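Local coordinates for protein probable cobalt-precorrin-6B C(15)-methyltransferase (decarboxylating) (PDB 1L3I) that probably methylates C-15 of cobalt-precorrin-6B with S-adenosyl-L-methionine and then decarboxylates C-12 to give cobalt-precorrin-7, as a homotetramer in adenosylcobalamin biosynthesis, at residues 40-45 / 69-74; 47-52 / 73-78; 63-68 / 86-91. All blocks are in the same frame, centred on the assembly; numbering follows the deposited sequence.

Interaction 1. Residues 40-45 / 69-74; sequences VGCGTG and STTEMN. With SAH (S-adenosyl-L-homocysteine), chain G.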
loop_
_atom_site.group_PDB
_atom_site.type_symbol
_atom_site.label_atom_id
_atom_site.label_comp_id
_atom_site.label_asym_id
_atom_site.label_seq_id
_atom_site.Cartn_x
_atom_site.Cartn_y
_atom_site.Cartn_z
ATOM N N VAL A 40 12.924 9.559 -22.041
ATOM C CA VAL A 40 13.993 10.293 -21.382
ATOM C C VAL A 40 14.516 9.478 -20.203
ATOM O O VAL A 40 13.796 9.273 -19.210
ATOM C CB VAL A 40 13.498 11.677 -20.905
ATOM C CG1 VAL A 40 14.607 12.446 -20.228
ATOM C CG2 VAL A 40 12.944 12.470 -22.076
ATOM N N GLY A 41 15.762 9.013 -20.310
ATOM C CA GLY A 41 16.348 8.209 -19.257
ATOM C C GLY A 41 15.886 6.790 -19.460
ATOM O O GLY A 41 15.168 6.241 -18.641
ATOM N N CYS A 42 16.312 6.181 -20.555
ATOM C CA CYS A 42 15.891 4.819 -20.860
ATOM C C CYS A 42 16.396 3.706 -19.944
ATOM O O CYS A 42 15.812 2.626 -19.932
ATOM C CB CYS A 42 16.146 4.471 -22.329
ATOM S SG CYS A 42 17.834 4.557 -22.888
ATOM N N GLY A 43 17.451 3.978 -19.176
ATOM C CA GLY A 43 18.003 2.998 -18.249
ATOM C C GLY A 43 18.256 1.623 -18.851
ATOM O O GLY A 43 19.004 1.507 -19.806
ATOM N N THR A 44 17.634 0.597 -18.265
ATOM C CA THR A 44 17.743 -0.788 -18.722
ATOM C C THR A 44 16.943 -1.040 -20.020
ATOM O O THR A 44 17.199 -2.006 -20.740
ATOM C CB THR A 44 17.288 -1.749 -17.606
ATOM O OG1 THR A 44 18.087 -1.535 -16.444
ATOM C CG2 THR A 44 17.414 -3.196 -18.019
ATOM N N GLY A 45 15.958 -0.192 -20.297
ATOM C CA GLY A 45 15.176 -0.344 -21.508
ATOM C C GLY A 45 13.753 -0.807 -21.304
ATOM O O GLY A 45 13.030 -1.007 -22.273
ATOM N N SER A 69 23.982 1.131 -23.773
ATOM C CA SER A 69 24.460 -0.190 -24.162
ATOM C C SER A 69 23.487 -1.296 -23.703
ATOM O O SER A 69 23.170 -2.204 -24.476
ATOM C CB SER A 69 25.862 -0.400 -23.574
ATOM O OG SER A 69 26.327 -1.724 -23.775
ATOM N N THR A 70 23.012 -1.205 -22.456
ATOM C CA THR A 70 22.072 -2.177 -21.874
ATOM C C THR A 70 20.742 -2.184 -22.635
ATOM O O THR A 70 20.184 -3.256 -22.915
ATOM C CB THR A 70 21.829 -1.861 -20.385
ATOM O OG1 THR A 70 23.082 -1.875 -19.697
ATOM C CG2 THR A 70 20.892 -2.869 -19.747
ATOM N N THR A 71 20.256 -0.986 -22.974
ATOM C CA THR A 71 19.012 -0.858 -23.738
ATOM C C THR A 71 19.178 -1.470 -25.149
ATOM O O THR A 71 18.324 -2.254 -25.567
ATOM C CB THR A 71 18.501 0.623 -23.801
ATOM O OG1 THR A 71 18.192 1.081 -22.482
ATOM C CG2 THR A 71 17.217 0.741 -24.636
ATOM N N GLU A 72 20.279 -1.179 -25.855
ATOM C CA GLU A 72 20.479 -1.743 -27.207
ATOM C C GLU A 72 20.570 -3.268 -27.129
ATOM O O GLU A 72 19.992 -3.992 -27.944
ATOM C CB GLU A 72 21.716 -1.152 -27.902
ATOM C CG GLU A 72 22.008 -1.678 -29.335
ATOM C CD GLU A 72 20.830 -1.562 -30.364
ATOM O OE1 GLU A 72 20.099 -0.539 -30.401
ATOM O OE2 GLU A 72 20.653 -2.492 -31.197
HETATM N N MSE A 73 21.222 -3.740 -26.079
HETATM C CA MSE A 73 21.386 -5.165 -25.837
HETATM C C MSE A 73 20.013 -5.834 -25.634
HETATM O O MSE A 73 19.734 -6.885 -26.214
HETATM C CB MSE A 73 22.235 -5.332 -24.593
HETATM C CG MSE A 73 23.033 -6.592 -24.555
HETATM SE SE MSE A 73 23.290 -7.057 -22.718
HETATM C CE MSE A 73 22.262 -8.667 -22.735
ATOM N N ASN A 74 19.170 -5.230 -24.795
ATOM C CA ASN A 74 17.830 -5.766 -24.533
ATOM C C ASN A 74 16.902 -5.639 -25.755
ATOM O O ASN A 74 16.023 -6.485 -25.970
ATOM C CB ASN A 74 17.214 -5.110 -23.284
ATOM C CG ASN A 74 17.778 -5.691 -21.990
ATOM O OD1 ASN A 74 17.929 -6.904 -21.854
ATOM N ND2 ASN A 74 18.093 -4.822 -21.034
HETATM N N SAH G . 12.629 3.162 -17.013
HETATM C CA SAH G . 13.887 2.441 -17.235
HETATM C CB SAH G . 14.918 2.733 -16.113
HETATM C CG SAH G . 15.298 4.237 -16.013
HETATM S SD SAH G . 16.514 4.678 -14.766
HETATM C C SAH G . 13.589 0.950 -17.315
HETATM O O SAH G . 12.400 0.603 -17.203
HETATM O OXT SAH G . 14.533 0.158 -17.507
HETATM C "C5'" SAH G . 16.682 6.428 -15.017
HETATM C "C4'" SAH G . 17.659 6.774 -16.084
HETATM O "O4'" SAH G . 17.671 8.214 -16.109
HETATM C "C3'" SAH G . 19.180 6.311 -15.841
HETATM O "O3'" SAH G . 19.766 5.340 -16.767
HETATM C "C2'" SAH G . 19.872 7.694 -15.820
HETATM O "O2'" SAH G . 21.252 7.760 -16.212
HETATM C "C1'" SAH G . 18.921 8.514 -16.662
HETATM N N9 SAH G . 18.946 9.968 -16.573
HETATM C C8 SAH G . 18.742 10.763 -15.418
HETATM N N7 SAH G . 18.815 12.028 -15.699
HETATM C C5 SAH G . 19.088 12.096 -17.084
HETATM C C6 SAH G . 19.280 13.160 -17.983
HETATM N N6 SAH G . 19.220 14.438 -17.592
HETATM N N1 SAH G . 19.525 12.892 -19.297
HETATM C C2 SAH G . 19.580 11.619 -19.670
HETATM N N3 SAH G . 19.418 10.539 -18.926
HETATM C C4 SAH G . 19.172 10.834 -17.634
#

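Interaction 2. Residues 47-52 / 73-78; sequences VTLELA and MNLQRH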
loop_
_atom_site.group_PDB
_atom_site.type_symbol
_atom_site.label_atom_id
_atom_site.label_comp_id
_atom_site.label_asym_id
_atom_site.label_seq_id
_atom_site.Cartn_x
_atom_site.Cartn_y
_atom_site.Cartn_z
ATOM N N VAL A 47 10.918 0.693 -20.562
ATOM C CA VAL A 47 9.891 1.479 -21.243
ATOM C C VAL A 47 10.146 1.525 -22.748
ATOM O O VAL A 47 9.219 1.412 -23.539
ATOM C CB VAL A 47 9.801 2.899 -20.634
ATOM C CG1 VAL A 47 8.815 3.746 -21.384
ATOM C CG2 VAL A 47 9.405 2.801 -19.157
ATOM N N THR A 48 11.417 1.646 -23.119
ATOM C CA THR A 48 11.815 1.691 -24.525
ATOM C C THR A 48 11.380 0.452 -25.337
ATOM O O THR A 48 10.858 0.579 -26.455
ATOM C CB THR A 48 13.332 1.912 -24.666
ATOM O OG1 THR A 48 13.644 3.242 -24.229
ATOM C CG2 THR A 48 13.788 1.728 -26.107
ATOM N N LEU A 49 11.578 -0.740 -24.771
ATOM C CA LEU A 49 11.196 -1.973 -25.450
ATOM C C LEU A 49 9.697 -2.046 -25.720
ATOM O O LEU A 49 9.283 -2.414 -26.822
ATOM C CB LEU A 49 11.662 -3.197 -24.664
ATOM C CG LEU A 49 13.003 -3.758 -25.139
ATOM C CD1 LEU A 49 14.167 -2.906 -24.654
ATOM C CD2 LEU A 49 13.152 -5.158 -24.647
ATOM N N GLU A 50 8.891 -1.666 -24.732
ATOM C CA GLU A 50 7.433 -1.679 -24.872
ATOM C C GLU A 50 6.957 -0.687 -25.926
ATOM O O GLU A 50 6.069 -0.998 -26.722
ATOM C CB GLU A 50 6.754 -1.383 -23.533
ATOM C CG GLU A 50 7.153 -2.333 -22.406
ATOM C CD GLU A 50 6.862 -3.801 -22.714
ATOM O OE1 GLU A 50 6.015 -4.097 -23.576
ATOM O OE2 GLU A 50 7.478 -4.669 -22.069
ATOM N N LEU A 51 7.545 0.507 -25.917
ATOM C CA LEU A 51 7.200 1.538 -26.899
ATOM C C LEU A 51 7.667 1.115 -28.290
ATOM O O LEU A 51 6.957 1.339 -29.281
ATOM C CB LEU A 51 7.854 2.867 -26.540
ATOM C CG LEU A 51 7.256 3.643 -25.372
ATOM C CD1 LEU A 51 8.151 4.833 -25.081
ATOM C CD2 LEU A 51 5.829 4.076 -25.718
ATOM N N ALA A 52 8.844 0.490 -28.356
ATOM C CA ALA A 52 9.421 0.028 -29.617
ATOM C C ALA A 52 8.444 -0.813 -30.445
ATOM O O ALA A 52 8.269 -0.586 -31.650
ATOM C CB ALA A 52 10.703 -0.763 -29.351
HETATM N N MSE A 73 21.222 -3.740 -26.079
HETATM C CA MSE A 73 21.386 -5.165 -25.837
HETATM C C MSE A 73 20.013 -5.834 -25.634
HETATM O O MSE A 73 19.734 -6.885 -26.214
HETATM C CB MSE A 73 22.235 -5.332 -24.593
HETATM C CG MSE A 73 23.033 -6.592 -24.555
HETATM SE SE MSE A 73 23.290 -7.057 -22.718
HETATM C CE MSE A 73 22.262 -8.667 -22.735
ATOM N N ASN A 74 19.170 -5.230 -24.795
ATOM C CA ASN A 74 17.830 -5.766 -24.533
ATOM C C ASN A 74 16.902 -5.639 -25.755
ATOM O O ASN A 74 16.023 -6.485 -25.970
ATOM C CB ASN A 74 17.214 -5.110 -23.284
ATOM C CG ASN A 74 17.778 -5.691 -21.990
ATOM O OD1 ASN A 74 17.929 -6.904 -21.854
ATOM N ND2 ASN A 74 18.093 -4.822 -21.034
ATOM N N LEU A 75 17.109 -4.593 -26.555
ATOM C CA LEU A 75 16.327 -4.398 -27.776
ATOM C C LEU A 75 16.666 -5.536 -28.740
ATOM O O LEU A 75 15.781 -6.227 -29.249
ATOM C CB LEU A 75 16.697 -3.075 -28.434
ATOM C CG LEU A 75 16.097 -1.821 -27.818
ATOM C CD1 LEU A 75 16.721 -0.593 -28.462
ATOM C CD2 LEU A 75 14.603 -1.861 -28.027
ATOM N N GLN A 76 17.957 -5.761 -28.948
ATOM C CA GLN A 76 18.397 -6.814 -29.848
ATOM C C GLN A 76 17.918 -8.202 -29.478
ATOM O O GLN A 76 17.468 -8.942 -30.344
ATOM C CB GLN A 76 19.902 -6.837 -29.967
ATOM C CG GLN A 76 20.357 -7.909 -30.924
ATOM C CD GLN A 76 21.786 -8.264 -30.710
ATOM O OE1 GLN A 76 22.648 -7.922 -31.527
ATOM N NE2 GLN A 76 22.073 -8.924 -29.581
ATOM N N ARG A 77 18.051 -8.575 -28.210
ATOM C CA ARG A 77 17.610 -9.898 -27.753
ATOM C C ARG A 77 16.105 -10.176 -27.942
ATOM O O ARG A 77 15.673 -11.326 -27.956
ATOM C CB ARG A 77 18.006 -10.093 -26.291
ATOM C CG ARG A 77 19.509 -10.263 -26.088
ATOM C CD ARG A 77 19.896 -10.194 -24.611
ATOM N NE ARG A 77 18.775 -10.451 -23.727
ATOM C CZ ARG A 77 18.607 -11.563 -23.016
ATOM N NH1 ARG A 77 19.503 -12.542 -23.085
ATOM N NH2 ARG A 77 17.534 -11.695 -22.225
ATOM N N HIS A 78 15.301 -9.127 -28.046
ATOM C CA HIS A 78 13.872 -9.332 -28.258
ATOM C C HIS A 78 13.460 -9.094 -29.716
ATOM O O HIS A 78 12.266 -9.042 -30.028
ATOM C CB HIS A 78 13.039 -8.461 -27.303
ATOM C CG HIS A 78 13.098 -8.915 -25.887
ATOM N ND1 HIS A 78 12.309 -9.922 -25.388
ATOM C CD2 HIS A 78 13.908 -8.528 -24.859
ATOM C CE1 HIS A 78 12.625 -10.152 -24.121
ATOM N NE2 HIS A 78 13.591 -9.318 -23.782
#

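Interaction 3. Residues 63-68 / 86-91; sequences RNPEAI and LMEGDA. With SAH (S-adenosyl-L-homocysteine), chain G.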
loop_
_atom_site.group_PDB
_atom_site.type_symbol
_atom_site.label_atom_id
_atom_site.label_comp_id
_atom_site.label_asym_id
_atom_site.label_seq_id
_atom_site.Cartn_x
_atom_site.Cartn_y
_atom_site.Cartn_z
ATOM N N ARG A 63 22.164 9.594 -20.101
ATOM C CA ARG A 63 23.479 10.153 -19.775
ATOM C C ARG A 63 24.496 9.018 -19.738
ATOM O O ARG A 63 25.642 9.162 -20.170
ATOM C CB ARG A 63 23.488 10.733 -18.357
ATOM C CG ARG A 63 22.666 11.946 -18.089
ATOM C CD ARG A 63 22.786 12.305 -16.621
ATOM N NE ARG A 63 22.073 13.541 -16.318
ATOM C CZ ARG A 63 22.263 14.273 -15.226
ATOM N NH1 ARG A 63 23.151 13.915 -14.315
ATOM N NH2 ARG A 63 21.546 15.378 -15.038
ATOM N N ASN A 64 24.082 7.916 -19.122
ATOM C CA ASN A 64 24.924 6.756 -18.939
ATOM C C ASN A 64 25.158 5.945 -20.202
ATOM O O ASN A 64 24.221 5.348 -20.746
ATOM C CB ASN A 64 24.348 5.855 -17.834
ATOM C CG ASN A 64 25.355 4.810 -17.306
ATOM O OD1 ASN A 64 24.972 3.878 -16.589
ATOM N ND2 ASN A 64 26.629 4.974 -17.627
ATOM N N PRO A 65 26.426 5.894 -20.687
ATOM C CA PRO A 65 26.806 5.143 -21.884
ATOM C C PRO A 65 26.379 3.697 -21.662
ATOM O O PRO A 65 25.951 3.014 -22.588
ATOM C CB PRO A 65 28.330 5.240 -21.868
ATOM C CG PRO A 65 28.582 6.554 -21.271
ATOM C CD PRO A 65 27.602 6.597 -20.129
ATOM N N GLU A 66 26.479 3.253 -20.410
ATOM C CA GLU A 66 26.122 1.897 -20.030
ATOM C C GLU A 66 24.634 1.623 -20.112
ATOM O O GLU A 66 24.224 0.483 -20.345
ATOM C CB GLU A 66 26.642 1.594 -18.627
ATOM C CG GLU A 66 28.156 1.434 -18.575
ATOM C CD GLU A 66 28.670 0.087 -19.132
ATOM O OE1 GLU A 66 28.044 -0.517 -20.037
ATOM O OE2 GLU A 66 29.730 -0.367 -18.657
ATOM N N ALA A 67 23.832 2.658 -19.876
ATOM C CA ALA A 67 22.385 2.514 -19.978
ATOM C C ALA A 67 22.045 2.361 -21.474
ATOM O O ALA A 67 21.204 1.544 -21.853
ATOM C CB ALA A 67 21.695 3.730 -19.402
ATOM N N ILE A 68 22.746 3.111 -22.328
ATOM C CA ILE A 68 22.502 3.046 -23.770
ATOM C C ILE A 68 22.891 1.664 -24.311
ATOM O O ILE A 68 22.202 1.089 -25.157
ATOM C CB ILE A 68 23.275 4.154 -24.516
ATOM C CG1 ILE A 68 22.723 5.541 -24.132
ATOM C CG2 ILE A 68 23.220 3.915 -26.023
ATOM C CD1 ILE A 68 21.274 5.772 -24.521
ATOM N N LEU A 86 18.846 5.498 -30.439
ATOM C CA LEU A 86 19.521 5.642 -29.149
ATOM C C LEU A 86 20.359 6.911 -29.150
ATOM O O LEU A 86 21.054 7.197 -30.118
ATOM C CB LEU A 86 20.397 4.413 -28.872
ATOM C CG LEU A 86 19.604 3.146 -28.568
ATOM C CD1 LEU A 86 20.430 1.938 -28.877
ATOM C CD2 LEU A 86 19.169 3.150 -27.118
HETATM N N MSE A 87 20.294 7.667 -28.065
HETATM C CA MSE A 87 21.037 8.906 -27.967
HETATM C C MSE A 87 21.722 9.055 -26.619
HETATM O O MSE A 87 21.047 9.234 -25.597
HETATM C CB MSE A 87 20.099 10.091 -28.173
HETATM C CG MSE A 87 19.319 10.041 -29.461
HETATM SE SE MSE A 87 18.234 11.622 -29.676
HETATM C CE MSE A 87 16.678 11.033 -28.723
ATOM N N GLU A 88 23.049 8.948 -26.601
ATOM C CA GLU A 88 23.770 9.108 -25.354
ATOM C C GLU A 88 23.958 10.593 -25.136
ATOM O O GLU A 88 24.282 11.323 -26.070
ATOM C CB GLU A 88 25.131 8.428 -25.372
ATOM C CG GLU A 88 25.809 8.499 -24.015
ATOM C CD GLU A 88 27.293 8.250 -24.069
ATOM O OE1 GLU A 88 27.726 7.303 -24.757
ATOM O OE2 GLU A 88 28.040 8.998 -23.398
ATOM N N GLY A 89 23.743 11.042 -23.903
ATOM C CA GLY A 89 23.919 12.448 -23.594
ATOM C C GLY A 89 22.880 12.947 -22.622
ATOM O O GLY A 89 21.931 12.244 -22.272
ATOM N N ASP A 90 23.075 14.178 -22.182
ATOM C CA ASP A 90 22.168 14.809 -21.247
ATOM C C ASP A 90 20.872 15.114 -22.013
ATOM O O ASP A 90 20.908 15.601 -23.139
ATOM C CB ASP A 90 22.824 16.082 -20.715
ATOM C CG ASP A 90 22.207 16.555 -19.420
ATOM O OD1 ASP A 90 21.992 15.719 -18.507
ATOM O OD2 ASP A 90 21.952 17.774 -19.318
ATOM N N ALA A 91 19.742 14.820 -21.384
ATOM C CA ALA A 91 18.422 15.000 -21.982
ATOM C C ALA A 91 18.076 16.306 -22.691
ATOM O O ALA A 91 17.618 16.272 -23.836
ATOM C CB ALA A 91 17.327 14.665 -20.969
HETATM N N SAH G . 12.629 3.162 -17.013
HETATM C CA SAH G . 13.887 2.441 -17.235
HETATM C CB SAH G . 14.918 2.733 -16.113
HETATM C CG SAH G . 15.298 4.237 -16.013
HETATM S SD SAH G . 16.514 4.678 -14.766
HETATM C C SAH G . 13.589 0.950 -17.315
HETATM O O SAH G . 12.400 0.603 -17.203
HETATM O OXT SAH G . 14.533 0.158 -17.507
HETATM C "C5'" SAH G . 16.682 6.428 -15.017
HETATM C "C4'" SAH G . 17.659 6.774 -16.084
HETATM O "O4'" SAH G . 17.671 8.214 -16.109
HETATM C "C3'" SAH G . 19.180 6.311 -15.841
HETATM O "O3'" SAH G . 19.766 5.340 -16.767
HETATM C "C2'" SAH G . 19.872 7.694 -15.820
HETATM O "O2'" SAH G . 21.252 7.760 -16.212
HETATM C "C1'" SAH G . 18.921 8.514 -16.662
HETATM N N9 SAH G . 18.946 9.968 -16.573
HETATM C C8 SAH G . 18.742 10.763 -15.418
HETATM N N7 SAH G . 18.815 12.028 -15.699
HETATM C C5 SAH G . 19.088 12.096 -17.084
HETATM C C6 SAH G . 19.280 13.160 -17.983
HETATM N N6 SAH G . 19.220 14.438 -17.592
HETATM N N1 SAH G . 19.525 12.892 -19.297
HETATM C C2 SAH G . 19.580 11.619 -19.670
HETATM N N3 SAH G . 19.418 10.539 -18.926
HETATM C C4 SAH G . 19.172 10.834 -17.634
#

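Interaction 1. Residues 40-45 / 69-74
Asn-74 on helix 65-77 meets the glycine-rich loop at Thr-44. Followed outward, its CB lies 4.0 Å from Thr-44 O, and CG stands beside the backbone N, anti to the carbonyl carbon (chi1 -78°). At the tip, ND2 donates to Thr-44 O over 3.0 Å with an N-H...O angle of 154°. The acceptor lies near the amide plane, and the donor is tilted only 16° from the carbonyl plane. ND2 also touches Thr-44 CG2 at 3.5 Å, while OD1 accepts from Ile-8 N, so both ends of the amide are used and its rotation is fixed. An alanine here would probably leave Thr-44 O without this donor and open a gap beside Thr-44 CG2. One turn earlier, Thr-71 OG1, hydrogen-bonded to Ala-67 O in its own helix, lies 2.8 Å from Gly-43 O. Gly-45 closes a type II' turn begun at Cys-42; a CB on it would stand 3.3 Å from Thr-71 CG2. On the ligand side, Gly-45 N makes a weak bond to the S-adenosyl-L-homocysteine carboxylate (OXT, 3.2 Å). This geometry is that of the glycine-rich AdoMet loop after the first strand of a Rossmann-like methyltransferase.

Interaction 2. Residues 47-52 / 73-78
Leu-49 of helix 46-52 reaches toward Leu-75, Asn-74 and His-78 of helix 65-77, joining two helices of the Rossmann-like methyltransferase fold that follow successive parallel strands. The short axes approach to 10.0 Å and run in broadly the same direction, 39° apart. Leu-49 has an unusual first torsion (chi1 -95°), away from the staggered values, and its two methyls take different partners. CD1 packs on Leu-75 CD2 at 3.6 Å and also touches Asn-74 CB at 4.0 Å. Leu-75 is more regular: CG is anti to the carbonyl carbon (chi1 -78°), and although its CB does not point straight at helix 46-52, its end comes nearer. The same CD2 of Leu-75 reaches Thr-48 CG2 at 4.2 Å, where the two side chains cross at about a right angle, and Ala-52 CB at 4.3 Å. Thr-48 thus presents its methyl here, while its OG1 bonds Asp-39 OD2. Val-84 of strand 84-88 touches Thr-48, Ala-52 and Leu-75, continuing this apolar cluster toward the sheet. The imidazole of His-78 is held by a hydrogen bond from NE2 to Glu-6 O, and Leu-49 CD2 approaches its CD2 obliquely at 3.5 Å, while lying 3.4 Å from Asn-74 O.

Interaction 3. Residues 63-68 / 86-91
Ile-68 packs against strand 84-88 with each branch on a different residue. CG2, anti to the backbone N (chi1 -66° for CG1), meets Leu-86 CB at 4.0 Å, and the two side chains slide past each other in opposite directions. CG1 sits against Glu-88, 3.9 Å from its CA, and CD1 reaches Met-87 O at 3.6 Å. One isoleucine therefore touches three consecutive strand residues, and this is the compact, mostly apolar part of the contact. Asp-62, at the end of strand 57-62, also touches Ile-68.

These elements form a beta-alpha-beta crossover, strand 57-62, helix 65-77 and strand 84-88, within the Rossmann-like fold; the loop ends beyond it hold the adenine of S-adenosyl-L-homocysteine. Ala-91 N donates to adenine N1 over 2.8 Å. Arg-63, extended from CG to NE, runs over one face of the adenine, with its CG 3.5 Å from adenine C2.

Toward solvent the fit is looser and polar. Arg-63 NE forms a salt bridge to Asp-90 OD1 at 3.1 Å; the side chains lie side by side, with guanidinium and carboxylate planes 57° apart, so the pair is not a flat two-pronged one. The same OD1 is close to adenine N6. Glu-112 makes a long, weak ion pair with Arg-63 NH2, and its carboxylate also lies close to that of Asp-90. At the other exposed part of the contact, Glu-88, extended beyond CG, crosses Pro-65 obliquely, and its OE2 lies 3.3 Å from Pro-65 CG.

How the interactions relate
All three interactions use helix 65-77: interaction 3 takes its start, interaction 1 its middle and interaction 2 its C-terminal part, sharing Met-73 and Asn-74 with interaction 1. The centre of interaction 1 lies about 8 Å from each of the other two, whose centres are about 15 Å apart and which do not touch. Along the chain the loop 40-45 and helix 46-52 come first, then the helix, then strand 84-88, so interaction 3 alternates with both others. Thr-48 CG2 and Thr-71 CG2, 3.9 Å apart, connect interactions 1 and 2. Interaction 1 meets S-adenosyl-L-homocysteine along its homocysteine part and ribose, interaction 3 mainly at adenine and ribose, so helix 65-77 packs behind loops holding different parts of the ligand.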